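Local coordinates for protein transcriptional activator of comK gene (Bacillus halodurans, PDB 2HQB) that probably binds a small ligand between its two lobes, as a BMP-family lipoprotein of the PnrA-like substrate-binding type, and probably activates the comK gene, at residues V91-E96 with L105-Y110; G209-Q214 with T226-D231. One frame throughout, in Å; residues are numbered along the deposited sequence.

Overall arrangement
Both interactions join neighbouring parallel strands at their C-terminal ends, and both are largely buried, but they belong to different sheets. Interaction 1 lies in the all-parallel sheet (strands 89-93 and 102-107), interaction 2 in the mixed sheet (strands 206-211 and 222-228). Their centres are about 15 Å apart, and they meet where Phe107 packs on Gln228, His229 and Val230, and Phe93 on Val230. Helix 230-240, following strand 222-228, packs on strands 89-93 and 102-107, consistent with one of the interlobe crossovers of a type I periplasmic-binding-protein fold. Aromatic and aliphatic packing dominates interaction 1; interaction 2 rests on three backbone bonds, two of them weak, with valine and threonine side chains and no ring-to-ring contact.

Interaction 1. Residues V91-E96 with L105-Y110; sequences VSFNGE and LHFEGY
Phe93 and Leu105 form a parallel beta bridge, their CA atoms 4.9 Å apart, while the short strand axes are turned by 29°. Two backbone hydrogen bonds flank it: Leu105 N donates to Ser92 O at 2.8 Å, and Asn94 N returns one to Leu105 O at 2.8 Å. On the face carrying both bridge side chains, Leu105 CB sits over the centre of the Phe93 ring, 4.2 Å from its centroid, in a CH-pi contact. With CD1 anti to its CA (chi2 172°), Leu105 places that methyl between Val91 CG1, 3.5 Å away, and Phe93 CE1. Phe93 CE2 meets Phe107 CE1 at 3.4 Å; the rings touch rim to rim, with planes 36° apart. From within the strand, Ser92 OG accepts from Gly95 N, 3.2 Å away in the turn that follows, an ST motif. The His106 ring has Asn94 N over one face and Gly95 O near its edge; NE2 is hydrogen-bonded to Ser104 OG. In this all-parallel sheet, the core of one lobe of a probable type I periplasmic-binding-protein fold, the chemistry thus splits: apolar Phe93, Leu105 and Phe107 meet helix 230-240, Val91 meets strand 66-69, and the turn is more polar.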
# COMPACT_ATOMS: atom_id res chain seq x y z
N VAL A 91 -7.71 9.94 -12.71
CA VAL A 91 -6.68 9.10 -12.13
C VAL A 91 -7.38 7.96 -11.38
O VAL A 91 -8.38 8.17 -10.70
CB VAL A 91 -5.80 9.85 -11.12
CG1 VAL A 91 -4.50 9.09 -10.89
CG2 VAL A 91 -5.51 11.23 -11.63
N SER A 92 -6.88 6.74 -11.54
CA SER A 92 -7.47 5.62 -10.84
C SER A 92 -6.37 5.03 -10.00
O SER A 92 -5.18 5.14 -10.32
CB SER A 92 -7.97 4.54 -11.82
OG SER A 92 -7.03 3.47 -12.00
N PHE A 93 -6.75 4.41 -8.90
CA PHE A 93 -5.74 3.75 -8.11
C PHE A 93 -5.83 2.28 -8.49
O PHE A 93 -6.83 1.64 -8.20
CB PHE A 93 -6.01 3.94 -6.64
CG PHE A 93 -4.88 4.58 -5.93
CD1 PHE A 93 -4.71 5.97 -5.95
CD2 PHE A 93 -3.92 3.79 -5.27
CE1 PHE A 93 -3.60 6.59 -5.33
CE2 PHE A 93 -2.79 4.38 -4.64
CZ PHE A 93 -2.63 5.79 -4.67
N ASN A 94 -4.83 1.77 -9.21
CA ASN A 94 -4.75 0.36 -9.60
C ASN A 94 -5.34 -0.24 -10.85
O ASN A 94 -5.13 -1.43 -11.11
CB ASN A 94 -5.22 -0.57 -8.49
CG ASN A 94 -4.35 -0.51 -7.30
OD1 ASN A 94 -3.18 -0.14 -7.38
ND2 ASN A 94 -4.91 -0.87 -6.15
N GLY A 95 -6.10 0.47 -11.65
CA GLY A 95 -6.59 -0.26 -12.81
C GLY A 95 -5.59 -0.23 -13.96
O GLY A 95 -4.45 0.20 -13.81
N GLU A 96 -6.03 -0.67 -15.13
CA GLU A 96 -5.19 -0.64 -16.32
C GLU A 96 -5.90 0.41 -17.18
O GLU A 96 -7.11 0.30 -17.42
CB GLU A 96 -5.18 -2.03 -17.01
CG GLU A 96 -6.60 -2.66 -17.19
CD GLU A 96 -6.61 -4.03 -17.92
OE1 GLU A 96 -6.20 -4.09 -19.11
OE2 GLU A 96 -7.05 -5.04 -17.31
N LEU A 105 -2.47 4.64 -11.00
CA LEU A 105 -1.38 4.60 -10.07
C LEU A 105 -1.18 3.21 -9.49
O LEU A 105 -2.17 2.53 -9.16
CB LEU A 105 -1.67 5.61 -8.95
CG LEU A 105 -2.02 7.00 -9.48
CD1 LEU A 105 -2.47 7.86 -8.36
CD2 LEU A 105 -0.80 7.60 -10.14
N HIS A 106 0.07 2.81 -9.33
CA HIS A 106 0.41 1.51 -8.75
C HIS A 106 1.62 1.59 -7.81
O HIS A 106 2.60 2.28 -8.10
CB HIS A 106 0.74 0.51 -9.83
CG HIS A 106 -0.33 0.38 -10.87
ND1 HIS A 106 -1.28 -0.62 -10.83
CD2 HIS A 106 -0.57 1.10 -11.99
CE1 HIS A 106 -2.06 -0.51 -11.89
NE2 HIS A 106 -1.65 0.52 -12.61
N PHE A 107 1.55 0.90 -6.69
CA PHE A 107 2.66 0.87 -5.77
C PHE A 107 3.43 -0.39 -6.06
O PHE A 107 2.85 -1.46 -6.29
CB PHE A 107 2.21 0.87 -4.32
CG PHE A 107 1.89 2.22 -3.80
CD1 PHE A 107 0.58 2.67 -3.75
CD2 PHE A 107 2.90 3.06 -3.39
CE1 PHE A 107 0.28 3.96 -3.28
CE2 PHE A 107 2.62 4.35 -2.92
CZ PHE A 107 1.30 4.80 -2.86
N GLU A 108 4.74 -0.24 -6.07
CA GLU A 108 5.63 -1.34 -6.34
C GLU A 108 5.77 -2.12 -5.04
O GLU A 108 6.18 -1.56 -4.03
CB GLU A 108 6.95 -0.78 -6.85
CG GLU A 108 7.56 -1.61 -7.96
CD GLU A 108 6.64 -1.76 -9.16
OE1 GLU A 108 6.37 -0.73 -9.81
OE2 GLU A 108 6.20 -2.89 -9.45
N GLY A 109 5.43 -3.40 -5.07
CA GLY A 109 5.48 -4.21 -3.85
C GLY A 109 6.67 -5.08 -3.46
O GLY A 109 6.97 -5.19 -2.28
N TYR A 110 7.33 -5.70 -4.43
CA TYR A 110 8.47 -6.57 -4.13
C TYR A 110 9.52 -5.95 -3.20
O TYR A 110 9.83 -6.52 -2.16
CB TYR A 110 9.14 -7.00 -5.43
CG TYR A 110 10.25 -8.03 -5.26
CD1 TYR A 110 9.96 -9.40 -5.17
CD2 TYR A 110 11.57 -7.62 -5.15
CE1 TYR A 110 11.00 -10.34 -4.98
CE2 TYR A 110 12.60 -8.54 -4.96
CZ TYR A 110 12.31 -9.88 -4.86
OH TYR A 110 13.35 -10.72 -4.58

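Interaction 2. Residues G209-Q214 with T226-D231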
# COMPACT_ATOMS: atom_id res chain seq x y z
N GLY A 209 4.55 -4.27 10.03
CA GLY A 209 3.42 -3.44 9.62
C GLY A 209 3.09 -3.48 8.13
O GLY A 209 3.97 -3.68 7.28
N TYR A 210 1.82 -3.27 7.79
CA TYR A 210 1.38 -3.30 6.41
C TYR A 210 0.71 -2.01 5.92
O TYR A 210 -0.28 -1.57 6.50
CB TYR A 210 0.40 -4.46 6.20
CG TYR A 210 0.16 -4.75 4.75
CD1 TYR A 210 1.21 -5.21 3.93
CD2 TYR A 210 -1.11 -4.56 4.17
CE1 TYR A 210 1.02 -5.49 2.59
CE2 TYR A 210 -1.32 -4.83 2.80
CZ TYR A 210 -0.23 -5.30 2.02
OH TYR A 210 -0.38 -5.55 0.66
N VAL A 211 1.25 -1.43 4.85
CA VAL A 211 0.73 -0.21 4.23
C VAL A 211 0.70 1.02 5.12
O VAL A 211 0.60 2.12 4.61
CB VAL A 211 -0.67 -0.48 3.62
CG1 VAL A 211 -1.20 0.75 2.98
CG2 VAL A 211 -0.57 -1.59 2.56
N GLY A 212 0.81 0.85 6.43
CA GLY A 212 0.80 1.98 7.34
C GLY A 212 1.95 1.90 8.34
O GLY A 212 2.47 0.83 8.61
N ASP A 213 2.35 3.02 8.92
CA ASP A 213 3.45 2.99 9.88
C ASP A 213 3.24 2.04 11.03
O ASP A 213 4.21 1.66 11.69
CB ASP A 213 3.75 4.35 10.43
CG ASP A 213 5.00 4.35 11.24
OD1 ASP A 213 6.06 4.03 10.67
OD2 ASP A 213 4.92 4.67 12.45
N GLN A 214 1.98 1.69 11.30
CA GLN A 214 1.65 0.70 12.32
C GLN A 214 2.38 0.67 13.63
O GLN A 214 2.05 -0.17 14.44
CB GLN A 214 1.85 -0.73 11.82
CG GLN A 214 0.94 -1.26 10.73
CD GLN A 214 -0.34 -0.50 10.53
OE1 GLN A 214 -1.01 -0.10 11.48
NE2 GLN A 214 -0.70 -0.30 9.27
N THR A 226 5.96 -2.02 6.23
CA THR A 226 6.19 -1.79 4.80
C THR A 226 5.15 -0.71 4.40
O THR A 226 4.03 -0.99 4.03
CB THR A 226 6.04 -3.14 3.96
OG1 THR A 226 4.75 -3.75 4.14
CG2 THR A 226 7.09 -4.15 4.42
N VAL A 227 5.56 0.55 4.47
CA VAL A 227 4.68 1.67 4.20
C VAL A 227 4.52 2.16 2.76
O VAL A 227 5.49 2.29 2.02
CB VAL A 227 5.15 2.86 5.05
CG1 VAL A 227 4.14 3.99 5.00
CG2 VAL A 227 5.38 2.39 6.46
N GLN A 228 3.27 2.43 2.37
CA GLN A 228 2.95 2.96 1.05
C GLN A 228 2.25 4.29 1.31
O GLN A 228 1.18 4.33 1.90
CB GLN A 228 2.05 1.99 0.28
CG GLN A 228 2.74 0.66 0.04
CD GLN A 228 1.97 -0.25 -0.90
OE1 GLN A 228 0.75 -0.32 -0.84
NE2 GLN A 228 2.68 -0.95 -1.78
N HIS A 229 2.86 5.40 0.87
CA HIS A 229 2.29 6.71 1.14
C HIS A 229 1.27 7.20 0.16
O HIS A 229 1.58 8.04 -0.69
CB HIS A 229 3.40 7.74 1.28
CG HIS A 229 4.46 7.33 2.26
ND1 HIS A 229 4.34 7.54 3.62
CD2 HIS A 229 5.62 6.67 2.08
CE1 HIS A 229 5.39 7.02 4.23
NE2 HIS A 229 6.18 6.49 3.32
N VAL A 230 0.05 6.70 0.32
CA VAL A 230 -1.07 7.07 -0.53
C VAL A 230 -1.38 8.56 -0.43
O VAL A 230 -1.63 9.21 -1.45
CB VAL A 230 -2.33 6.29 -0.12
CG1 VAL A 230 -3.48 6.68 -0.99
CG2 VAL A 230 -2.08 4.78 -0.24
N ASP A 231 -1.36 9.10 0.79
CA ASP A 231 -1.67 10.52 0.96
C ASP A 231 -0.66 11.34 0.19
O ASP A 231 -1.01 12.31 -0.49
CB ASP A 231 -1.69 10.90 2.45
CG ASP A 231 -0.48 10.36 3.24
OD1 ASP A 231 0.32 9.55 2.71
OD2 ASP A 231 -0.35 10.76 4.42
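Val211, Thr226 and Val227 have the most surface buried between these segments, whose parallel strands run with their short axes 19° apart. Thr226 pairs with Tyr210 and Val227 with Val211, the latter two CA atoms 4.4 Å apart. Of the backbone bonds across the segments, Thr226 N to Gly209 O alone is not weak: 2.8 Å, with an N-H...O angle of 165°; its donor stands above the carbonyl plane. The threonine hydroxyl, OG1, lies between its own backbone N and carbonyl carbon (chi1 58°), beside the Tyr210 ring at 3.8 Å from CD1, and is hydrogen-bonded to Tyr186 OH. Val211 is held through both its backbone N and its O, though each bond is weak: N donates to Thr226 O at 2.9 Å, and O receives Gln228 N at 3.5 Å. Its CG2 approaches Gln228 OE1 and lies over one face of the Tyr210 ring, toward the rim. Val227 spreads its two methyls along the turning chain, CG1 4.0 Å from Val211 O and CG2 3.9 Å from Gly212 C. Gln214 NE2 closes that turn, donating to Tyr210 O. Val227 bonds through its backbone to Ser261 on antiparallel strand 260-262, Tyr210 touches helix 193-203, and His229 occupies the N-cap position of helix 230-240, whose Val230 touches Lys24 of helix 23-35. The chain passes here from one lobe's mixed sheet into a helix packed on the other sheet, consistent with an interlobe crossover.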